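Glycoside Hydrolase (Bacteroides uniformis, PDB 5T99) probably hydrolyses galactosidic bonds in agarose-derived sugars as a family 2 glycoside hydrolase, and binds the galactose-like inhibitor D-galacto-isofagomine in its pocket. Local coordinates at residues 271-276 and 281-286; 518-523 and 584-589; 154-159 and 385-390. One frame throughout, in Å; residues are numbered along the deposited sequence. Where two conformers were deposited one is given.

Contact 1: residues 271-276 and 281-286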
loop_
_atom_site.group_PDB
_atom_site.type_symbol
_atom_site.label_atom_id
_atom_site.label_comp_id
_atom_site.label_asym_id
_atom_site.label_seq_id
_atom_site.Cartn_x
_atom_site.Cartn_y
_atom_site.Cartn_z
ATOM N N LYS A 271 11.758 -19.708 -13.264
ATOM C CA LYS A 271 13.181 -19.490 -13.531
ATOM C C LYS A 271 13.388 -19.626 -15.027
ATOM O O LYS A 271 13.119 -20.684 -15.596
ATOM C CB LYS A 271 13.998 -20.527 -12.772
ATOM C CG LYS A 271 15.525 -20.520 -12.956
ATOM C CD LYS A 271 16.090 -21.888 -12.535
ATOM C CE LYS A 271 17.345 -21.789 -11.694
ATOM N NZ LYS A 271 17.611 -23.063 -10.955
ATOM N N THR A 272 13.851 -18.561 -15.665
ATOM C CA THR A 272 14.107 -18.560 -17.107
ATOM C C THR A 272 15.618 -18.462 -17.348
ATOM O O THR A 272 16.262 -17.505 -16.906
ATOM C CB THR A 272 13.362 -17.394 -17.816
ATOM O OG1 THR A 272 11.950 -17.561 -17.655
ATOM C CG2 THR A 272 13.684 -17.344 -19.310
ATOM N N GLU A 273 16.162 -19.450 -18.056
ATOM C CA GLU A 273 17.594 -19.543 -18.349
ATOM C C GLU A 273 17.781 -19.377 -19.849
ATOM O O GLU A 273 17.034 -19.970 -20.635
ATOM C CB GLU A 273 18.150 -20.890 -17.866
ATOM C CG GLU A 273 18.307 -20.944 -16.346
ATOM C CD GLU A 273 18.473 -22.347 -15.767
ATOM O OE1 GLU A 273 18.015 -23.336 -16.373
ATOM O OE2 GLU A 273 19.043 -22.462 -14.663
ATOM N N ILE A 274 18.735 -18.534 -20.242
ATOM C CA ILE A 274 19.095 -18.354 -21.644
ATOM C C ILE A 274 20.393 -19.106 -21.930
ATOM O O ILE A 274 21.334 -19.041 -21.123
ATOM C CB ILE A 274 19.290 -16.861 -21.974
ATOM C CG1 ILE A 274 18.046 -16.056 -21.565
ATOM C CG2 ILE A 274 19.619 -16.667 -23.452
ATOM C CD1 ILE A 274 16.763 -16.494 -22.235
ATOM N N TYR A 275 20.455 -19.801 -23.070
ATOM C CA TYR A 275 21.671 -20.520 -23.473
ATOM C C TYR A 275 22.131 -20.120 -24.852
ATOM O O TYR A 275 21.311 -19.942 -25.757
ATOM C CB TYR A 275 21.491 -22.037 -23.440
ATOM C CG TYR A 275 21.206 -22.568 -22.071
ATOM C CD1 TYR A 275 22.235 -23.010 -21.240
ATOM C CD2 TYR A 275 19.900 -22.620 -21.591
ATOM C CE1 TYR A 275 21.964 -23.490 -19.974
ATOM C CE2 TYR A 275 19.624 -23.093 -20.334
ATOM C CZ TYR A 275 20.644 -23.523 -19.526
ATOM O OH TYR A 275 20.332 -23.986 -18.267
ATOM N N ASP A 276 23.455 -20.003 -24.988
ATOM C CA ASP A 276 24.138 -19.835 -26.267
ATOM C C ASP A 276 24.926 -21.124 -26.470
ATOM O O ASP A 276 25.994 -21.311 -25.872
ATOM C CB ASP A 276 25.063 -18.608 -26.222
ATOM C CG ASP A 276 25.665 -18.258 -27.580
ATOM O OD1 ASP A 276 25.370 -18.950 -28.581
ATOM O OD2 ASP A 276 26.439 -17.270 -27.639
ATOM N N THR A 281 23.943 -18.086 -20.430
ATOM C CA THR A 281 24.260 -16.657 -20.457
ATOM C C THR A 281 23.495 -15.805 -19.445
ATOM O O THR A 281 23.969 -14.729 -19.078
ATOM C CB THR A 281 24.018 -16.047 -21.841
ATOM O OG1 THR A 281 22.609 -15.977 -22.113
ATOM C CG2 THR A 281 24.719 -16.873 -22.905
ATOM N N ASP A 282 22.319 -16.252 -19.012
ATOM C CA ASP A 282 21.474 -15.454 -18.127
ATOM C C ASP A 282 20.431 -16.294 -17.400
ATOM O O ASP A 282 20.000 -17.338 -17.901
ATOM C CB ASP A 282 20.769 -14.361 -18.939
ATOM C CG ASP A 282 20.175 -13.272 -18.066
ATOM O OD1 ASP A 282 20.625 -13.099 -16.907
ATOM O OD2 ASP A 282 19.246 -12.599 -18.544
ATOM N N THR A 283 20.060 -15.827 -16.208
ATOM C CA THR A 283 19.031 -16.446 -15.386
ATOM C C THR A 283 18.147 -15.324 -14.902
ATOM O O THR A 283 18.651 -14.322 -14.409
ATOM C CB THR A 283 19.620 -17.189 -14.173
ATOM O OG1 THR A 283 20.492 -18.240 -14.616
ATOM C CG2 THR A 283 18.514 -17.806 -13.317
ATOM N N TYR A 284 16.832 -15.502 -15.024
ATOM C CA TYR A 284 15.861 -14.439 -14.761
ATOM C C TYR A 284 14.619 -15.036 -14.118
ATOM O O TYR A 284 13.987 -15.930 -14.692
ATOM C CB TYR A 284 15.491 -13.773 -16.081
ATOM C CG TYR A 284 14.651 -12.514 -15.997
ATOM C CD1 TYR A 284 15.251 -11.246 -15.998
ATOM C CD2 TYR A 284 13.264 -12.580 -15.959
ATOM C CE1 TYR A 284 14.488 -10.086 -15.960
ATOM C CE2 TYR A 284 12.493 -11.426 -15.919
ATOM C CZ TYR A 284 13.109 -10.181 -15.922
ATOM O OH TYR A 284 12.347 -9.036 -15.876
ATOM N N PHE A 285 14.274 -14.531 -12.938
ATOM C CA PHE A 285 13.167 -15.042 -12.155
ATOM C C PHE A 285 11.931 -14.142 -12.280
ATOM O O PHE A 285 12.056 -12.917 -12.376
ATOM C CB PHE A 285 13.587 -15.173 -10.693
ATOM C CG PHE A 285 14.581 -16.276 -10.443
ATOM C CD1 PHE A 285 14.146 -17.594 -10.217
ATOM C CD2 PHE A 285 15.946 -16.009 -10.417
ATOM C CE1 PHE A 285 15.050 -18.615 -9.968
ATOM C CE2 PHE A 285 16.861 -17.031 -10.169
ATOM C CZ PHE A 285 16.413 -18.336 -9.951
ATOM N N THR A 286 10.753 -14.771 -12.296
ATOM C CA THR A 286 9.464 -14.076 -12.296
ATOM C C THR A 286 8.496 -14.817 -11.358
ATOM O O THR A 286 8.289 -16.024 -11.488
ATOM C CB THR A 286 8.826 -14.018 -13.707
ATOM O OG1 THR A 286 9.735 -13.444 -14.654
ATOM C CG2 THR A 286 7.530 -13.188 -13.689
HETATM O O HOH W 1 11.372 -15.484 -15.690
HETATM O O HOH W 2 20.693 -20.428 -13.467
#
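Ile274 and Thr281 make the tight end of this strand pair. Thr281 OG1, placed between its backbone N and carbonyl carbon (chi1 71°), approaches Ile274 CG2 to 3.3 Å, while the same hydroxyl is hydrogen-bonded to Val180 O, which is why threonine suits the place. The main chains join alongside: Ile274 N donates to Asp282 O at 2.9 Å, and Thr272 and Tyr284 exchange a reciprocal N-H to O pair. Thr272, Ile274, Asp282 and Tyr284 share one face, where Thr272 and Tyr284 pack on Ile182 and Asp282 OD2 accepts its N-H; Ile274 leans on Ile219 of the neighbouring strand 215-224. A water bridges Thr272 OG1 and Tyr284 O, while His221 also bonds the threonine hydroxyl.

The face bearing Lys271, Glu273, Thr283 and Phe285 is looser and partly open to solvent. Lys271 CB lies 3.6 Å from Phe285 CE1; lysine suits this partly exposed spot because its methylenes run beside the ring. Glu273 CG comes no nearer than 3.9 Å to Thr283 OG1, whose hydroxyl is bonded to Ser23 O. Two antiparallel strands joined by a short turn form a beta hairpin, with strand 279-288 at the edge of a four-stranded sheet in the family 2 domain.

Contact 2: residues 518-523 and 584-589. With GIF (D-galacto-isofagomine), chain C.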
loop_
_atom_site.group_PDB
_atom_site.type_symbol
_atom_site.label_atom_id
_atom_site.label_comp_id
_atom_site.label_asym_id
_atom_site.label_seq_id
_atom_site.Cartn_x
_atom_site.Cartn_y
_atom_site.Cartn_z
ATOM N N ASN A 518 -10.581 20.658 16.466
ATOM C CA ASN A 518 -9.183 20.214 16.173
ATOM C C ASN A 518 -8.990 18.676 16.045
ATOM O O ASN A 518 -7.985 18.192 15.497
ATOM C CB ASN A 518 -8.191 20.789 17.193
ATOM C CG ASN A 518 -6.797 20.933 16.634
ATOM O OD1 ASN A 518 -6.611 21.300 15.473
ATOM N ND2 ASN A 518 -5.800 20.662 17.468
ATOM N N GLN A 519 -9.941 17.932 16.604
ATOM C CA GLN A 519 -10.123 16.519 16.373
ATOM C C GLN A 519 -11.581 16.358 15.905
ATOM O O GLN A 519 -12.372 17.314 15.972
ATOM C CB GLN A 519 -9.887 15.745 17.675
ATOM C CG GLN A 519 -8.498 15.922 18.297
ATOM C CD GLN A 519 -7.368 15.299 17.476
ATOM O OE1 GLN A 519 -7.594 14.413 16.648
ATOM N NE2 GLN A 519 -6.144 15.752 17.718
ATOM N N VAL A 520 -11.928 15.155 15.447
ATOM C CA VAL A 520 -13.257 14.858 14.913
ATOM C C VAL A 520 -13.884 13.692 15.676
ATOM O O VAL A 520 -13.197 12.725 16.050
ATOM C CB VAL A 520 -13.184 14.498 13.408
ATOM C CG1 VAL A 520 -14.585 14.374 12.812
ATOM C CG2 VAL A 520 -12.342 15.523 12.654
ATOM N N THR A 521 -15.199 13.779 15.879
ATOM C CA THR A 521 -15.961 12.757 16.615
ATOM C C THR A 521 -15.819 11.344 16.001
ATOM O O THR A 521 -16.011 11.152 14.783
ATOM C CB THR A 521 -17.461 13.149 16.763
ATOM O OG1 THR A 521 -18.113 12.273 17.692
ATOM C CG2 THR A 521 -18.201 13.111 15.431
ATOM N N SER A 522 -15.485 10.376 16.866
ATOM C CA SER A 522 -15.405 8.947 16.504
ATOM C C SER A 522 -16.776 8.236 16.520
ATOM O O SER A 522 -16.842 7.000 16.440
ATOM C CB SER A 522 -14.397 8.223 17.416
ATOM O OG SER A 522 -13.999 6.969 16.894
ATOM N N TYR A 523 -17.865 9.008 16.617
ATOM C CA TYR A 523 -19.199 8.500 16.265
ATOM C C TYR A 523 -19.385 8.331 14.731
ATOM O O TYR A 523 -20.390 7.769 14.301
ATOM C CB TYR A 523 -20.314 9.386 16.872
ATOM C CG TYR A 523 -20.562 9.162 18.356
ATOM C CD1 TYR A 523 -21.303 8.067 18.791
ATOM C CD2 TYR A 523 -20.065 10.046 19.325
ATOM C CE1 TYR A 523 -21.547 7.845 20.140
ATOM C CE2 TYR A 523 -20.305 9.835 20.682
ATOM C CZ TYR A 523 -21.046 8.730 21.085
ATOM O OH TYR A 523 -21.287 8.499 22.419
ATOM N N SER A 584 -1.666 15.522 8.957
ATOM C CA SER A 584 -2.062 14.196 8.449
ATOM C C SER A 584 -3.584 14.002 8.484
ATOM O O SER A 584 -4.326 14.897 8.896
ATOM C CB SER A 584 -1.281 13.064 9.170
ATOM O OG SER A 584 -1.658 12.872 10.523
ATOM N N SER A 585 -4.046 12.842 8.024
ATOM C CA SER A 585 -5.464 12.645 7.731
ATOM C C SER A 585 -6.280 12.153 8.910
ATOM O O SER A 585 -5.735 11.714 9.940
ATOM C CB SER A 585 -5.625 11.677 6.554
ATOM O OG SER A 585 -5.326 10.349 6.933
ATOM N N TYR A 586 -7.598 12.251 8.726
ATOM C CA TYR A 586 -8.594 11.660 9.605
ATOM C C TYR A 586 -9.500 10.637 8.883
ATOM O O TYR A 586 -10.380 10.021 9.508
ATOM C CB TYR A 586 -9.485 12.773 10.171
ATOM C CG TYR A 586 -8.763 13.867 10.932
ATOM C CD1 TYR A 586 -8.746 13.882 12.330
ATOM C CD2 TYR A 586 -8.126 14.909 10.255
ATOM C CE1 TYR A 586 -8.104 14.892 13.031
ATOM C CE2 TYR A 586 -7.476 15.917 10.947
ATOM C CZ TYR A 586 -7.478 15.905 12.335
ATOM O OH TYR A 586 -6.829 16.900 13.011
ATOM N N PHE A 587 -9.280 10.446 7.582
ATOM C CA PHE A 587 -10.132 9.584 6.744
ATOM C C PHE A 587 -9.971 8.087 7.046
ATOM O O PHE A 587 -10.853 7.289 6.744
ATOM C CB PHE A 587 -9.807 9.805 5.257
ATOM C CG PHE A 587 -10.153 11.175 4.739
ATOM C CD1 PHE A 587 -11.467 11.604 4.692
ATOM C CD2 PHE A 587 -9.159 12.016 4.243
ATOM C CE1 PHE A 587 -11.789 12.858 4.194
ATOM C CE2 PHE A 587 -9.472 13.273 3.741
ATOM C CZ PHE A 587 -10.793 13.698 3.722
ATOM N N GLY A 588 -8.828 7.715 7.606
ATOM C CA GLY A 588 -8.498 6.320 7.863
ATOM C C GLY A 588 -9.455 5.635 8.817
ATOM O O GLY A 588 -9.870 6.226 9.813
ATOM N N ALA A 589 -9.824 4.398 8.492
ATOM C CA ALA A 589 -10.503 3.521 9.445
ATOM C C ALA A 589 -9.545 3.091 10.568
ATOM O O ALA A 589 -9.974 2.809 11.692
ATOM C CB ALA A 589 -11.058 2.307 8.728
HETATM C C GIF C . -9.318 12.080 -3.972
HETATM N N GIF C . -10.722 12.191 -3.606
HETATM O O GIF C . -11.879 13.346 0.481
HETATM C C1 GIF C . -8.486 11.746 -2.750
HETATM O O1 GIF C . -8.402 14.000 -1.921
HETATM C C2 GIF C . -8.806 12.675 -1.582
HETATM O O2 GIF C . -7.103 11.859 -3.081
HETATM C C3 GIF C . -10.293 12.661 -1.243
HETATM C C4 GIF C . -11.125 13.006 -2.473
HETATM C C5 GIF C . -10.602 13.636 -0.105
#
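Tyr586 holds CG anti to its carbonyl carbon (chi1 -58°), which sends the ring towards Val520, whose CG1 is anti to the backbone N (chi1 -172°), leaving CG2 anti to the carbonyl carbon and over one face of that ring. Gln519 starts out pointing away, but a bend at chi2 of -68° swings its amide back to the same ring. The three groups thus meet from different sides. Val520 CG2 is 4.0 Å from Tyr586 CD1, a modest apolar contact for which a compact branched residue is well suited. Gln519 OE1 instead lies in the ring plane at the edge, 3.7 Å from Tyr586 CE1, where the ring hydrogens carry slight positive charge and suit an amide oxygen. The same OE1 is hydrogen-bonded to Ser501 OG, and Gln519 NE2 to Asn769 OD1, so the amide's rotation is fixed from both ends. At the phenol end, Asn518 O stands 3.0 Å from Tyr586 OH, a hydroxyl hydrogen-bonded to Ser582.

Were Tyr586 replaced, an alanine here is likely to leave Val520 CG2 without its ring face and Ser582 without its phenol partner, letting the two loops shift against each other. The next residue, Phe587, belongs to the sugar pocket: its CZ is 3.4 Å from the hydroxymethyl oxygen O of D-galacto-isofagomine. That ligand is gripped by hydrogen bonds from other pocket residues, including Glu494 and His349. The contact therefore combines a small apolar patch with polar atoms that mostly have partners beyond the two loops, which is consistent with Tyr586 joining the loops by ring contacts, its hydroxyl being held by Ser582.

Contact 3: residues 154-159 and 385-390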
loop_
_atom_site.group_PDB
_atom_site.type_symbol
_atom_site.label_atom_id
_atom_site.label_comp_id
_atom_site.label_asym_id
_atom_site.label_seq_id
_atom_site.Cartn_x
_atom_site.Cartn_y
_atom_site.Cartn_z
ATOM N N THR A 154 15.288 17.039 -7.514
ATOM C CA THR A 154 14.815 18.416 -7.321
ATOM C C THR A 154 13.297 18.463 -7.190
ATOM O O THR A 154 12.621 19.075 -8.024
ATOM C CB THR A 154 15.323 19.381 -8.431
ATOM O OG1 THR A 154 15.009 18.866 -9.728
ATOM C CG2 THR A 154 16.833 19.571 -8.329
ATOM N N PRO A 155 12.749 17.823 -6.133
ATOM C CA PRO A 155 11.301 17.879 -5.940
ATOM C C PRO A 155 10.813 19.311 -5.728
ATOM O O PRO A 155 11.447 20.077 -4.993
ATOM C CB PRO A 155 11.071 17.039 -4.677
ATOM C CG PRO A 155 12.382 17.052 -3.968
ATOM C CD PRO A 155 13.399 17.044 -5.066
ATOM N N ARG A 156 9.698 19.645 -6.372
ATOM C CA ARG A 156 9.138 20.991 -6.351
ATOM C C ARG A 156 8.004 21.092 -5.353
ATOM O O ARG A 156 7.334 20.103 -5.059
ATOM C CB ARG A 156 8.601 21.350 -7.731
ATOM C CG ARG A 156 9.642 21.313 -8.833
ATOM C CD ARG A 156 9.055 21.850 -10.125
ATOM N NE ARG A 156 9.932 21.629 -11.274
ATOM C CZ ARG A 156 9.641 21.975 -12.530
ATOM N NH1 ARG A 156 8.484 22.576 -12.815
ATOM N NH2 ARG A 156 10.514 21.724 -13.507
ATOM N N ASP A 157 7.775 22.300 -4.844
ATOM C CA ASP A 157 6.612 22.543 -4.006
ATOM C C ASP A 157 5.395 22.519 -4.924
ATOM O O ASP A 157 5.510 22.767 -6.121
ATOM C CB ASP A 157 6.713 23.876 -3.223
ATOM C CG ASP A 157 5.815 23.901 -1.950
ATOM O OD1 ASP A 157 4.948 23.006 -1.751
ATOM O OD2 ASP A 157 5.982 24.832 -1.129
ATOM N N LEU A 158 4.248 22.173 -4.352
ATOM C CA LEU A 158 2.971 22.155 -5.061
ATOM C C LEU A 158 2.942 21.110 -6.188
ATOM O O LEU A 158 2.337 21.328 -7.238
ATOM C CB LEU A 158 2.631 23.563 -5.569
ATOM C CG LEU A 158 2.761 24.662 -4.503
ATOM C CD1 LEU A 158 2.722 26.055 -5.120
ATOM C CD2 LEU A 158 1.676 24.483 -3.447
ATOM N N SER A 159 3.597 19.978 -5.939
ATOM C CA SER A 159 3.706 18.887 -6.900
ATOM C C SER A 159 2.931 17.633 -6.486
ATOM O O SER A 159 2.956 16.624 -7.214
ATOM C CB SER A 159 5.175 18.532 -7.092
ATOM O OG SER A 159 5.723 17.984 -5.910
ATOM N N HIS A 385 0.787 17.046 -15.063
ATOM C CA HIS A 385 0.499 17.792 -16.303
ATOM C C HIS A 385 1.721 18.460 -16.960
ATOM O O HIS A 385 1.728 18.670 -18.173
ATOM C CB HIS A 385 -0.589 18.847 -16.067
ATOM C CG HIS A 385 -0.078 20.108 -15.447
ATOM N ND1 HIS A 385 0.043 20.270 -14.084
ATOM C CD2 HIS A 385 0.376 21.256 -16.009
ATOM C CE1 HIS A 385 0.552 21.461 -13.831
ATOM N NE2 HIS A 385 0.751 22.086 -14.981
ATOM N N LEU A 386 2.737 18.799 -16.171
ATOM C CA LEU A 386 4.015 19.264 -16.723
ATOM C C LEU A 386 4.709 18.239 -17.613
ATOM O O LEU A 386 5.441 18.604 -18.527
ATOM C CB LEU A 386 4.980 19.648 -15.600
ATOM C CG LEU A 386 4.597 20.861 -14.749
ATOM C CD1 LEU A 386 5.545 20.984 -13.558
ATOM C CD2 LEU A 386 4.581 22.139 -15.586
ATOM N N TYR A 387 4.497 16.960 -17.318
ATOM C CA TYR A 387 5.191 15.867 -17.985
ATOM C C TYR A 387 4.320 15.031 -18.906
ATOM O O TYR A 387 4.866 14.229 -19.670
ATOM C CB TYR A 387 5.822 14.974 -16.924
ATOM C CG TYR A 387 6.594 15.788 -15.922
ATOM C CD1 TYR A 387 7.763 16.452 -16.295
ATOM C CD2 TYR A 387 6.128 15.949 -14.619
ATOM C CE1 TYR A 387 8.461 17.229 -15.385
ATOM C CE2 TYR A 387 6.825 16.715 -13.700
ATOM C CZ TYR A 387 7.982 17.349 -14.092
ATOM O OH TYR A 387 8.657 18.099 -13.177
ATOM N N PHE A 388 2.998 15.248 -18.869
ATOM C CA PHE A 388 2.040 14.356 -19.508
ATOM C C PHE A 388 2.288 14.123 -20.993
ATOM O O PHE A 388 2.306 12.973 -21.417
ATOM C CB PHE A 388 0.596 14.824 -19.301
ATOM C CG PHE A 388 -0.439 13.811 -19.738
ATOM C CD1 PHE A 388 -0.907 12.837 -18.844
ATOM C CD2 PHE A 388 -0.944 13.817 -21.041
ATOM C CE1 PHE A 388 -1.863 11.896 -19.237
ATOM C CE2 PHE A 388 -1.899 12.883 -21.440
ATOM C CZ PHE A 388 -2.356 11.916 -20.537
ATOM N N ASP A 389 2.476 15.186 -21.767
ATOM C CA ASP A 389 2.694 15.041 -23.209
ATOM C C ASP A 389 3.966 14.242 -23.545
ATOM O O ASP A 389 3.933 13.353 -24.394
ATOM C CB ASP A 389 2.712 16.411 -23.897
ATOM C CG ASP A 389 1.315 16.936 -24.192
ATOM O OD1 ASP A 389 1.207 17.924 -24.956
ATOM O OD2 ASP A 389 0.329 16.369 -23.662
ATOM N N GLU A 390 5.069 14.555 -22.868
ATOM C CA GLU A 390 6.347 13.876 -23.097
ATOM C C GLU A 390 6.428 12.479 -22.455
ATOM O O GLU A 390 7.018 11.578 -23.042
ATOM C CB GLU A 390 7.502 14.756 -22.598
ATOM C CG GLU A 390 8.914 14.276 -22.972
ATOM C CD GLU A 390 10.043 15.118 -22.358
ATOM O OE1 GLU A 390 9.791 16.263 -21.890
ATOM O OE2 GLU A 390 11.198 14.626 -22.343
#
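Arg156 meets Leu386 and Tyr387 with the end of its extended side chain, and the closest approach is a methyl against the charged guanidinium. Arg156 NH1 lies 3.4 Å from Leu386 CD1, the methyl reaching the guanidinium obliquely. Leucine serves well here because a hydrocarbon tip can rest against a charged planar group without competing for its N-H bonds. Leu386 also packs within its own turn: its CB sits over the centre of the Tyr387 ring, 3.9 Å above the plane, and its CG lies above one face of the His385 ring towards the rim. The leucine thus lies against both rings of the turn leading into helix 388-403.

The second kind of contact is between flat polar groups. Tyr387 comes from the direction opposite to Arg156 and brings its hydroxyl over the middle of the guanidinium, with OH 4.1 Å from Arg156 CZ. The two planes are 63° apart, so the groups do not stack; the phenol oxygen touches one face of the cation, away from the N-H directions in its plane.

Charge and hydrogen bonds hold the loop side in place. Arg156 NE forms a salt bridge with Glu113 OE1, and Arg156 NH1 makes a weak hydrogen bond to Asn382 OD1. Ser159 OG donates to Arg156 O at 2.8 Å, bracing the turn, while Asn382 ND2 bonds Asp157 O. The same loop goes on to Arg161, which lines the galacto-isofagomine pocket.

The chemistry implies an interdomain seam in which Glu113 directs the arginine, the barrel's leucine adds van der Waals contact, and the tyrosine's phenol oxygen perhaps a mild attraction to the positive group.

Overall arrangement
Each contact belongs to a different part of this multidomain chain. Contact 1 lies in a four-stranded antiparallel sheet of the domain between the sugar-binding domain and the barrel; contact 3 joins those two flanking domains; contact 2 links two loops, one after strand 490-495 and one after strand 549-552 of the barrel sheet. Along the sequence contact 1 is nested inside the loop closed by contact 3, and contact 2 follows both. Centres of contacts 1 and 2 are 51 Å apart, on opposite sides of the chain's centre, while contact 3 is 38 Å from contact 1 and 31 Å from contact 2. Loops of contacts 2 and 3 lead to the same sugar pocket, through Phe587 and Arg161.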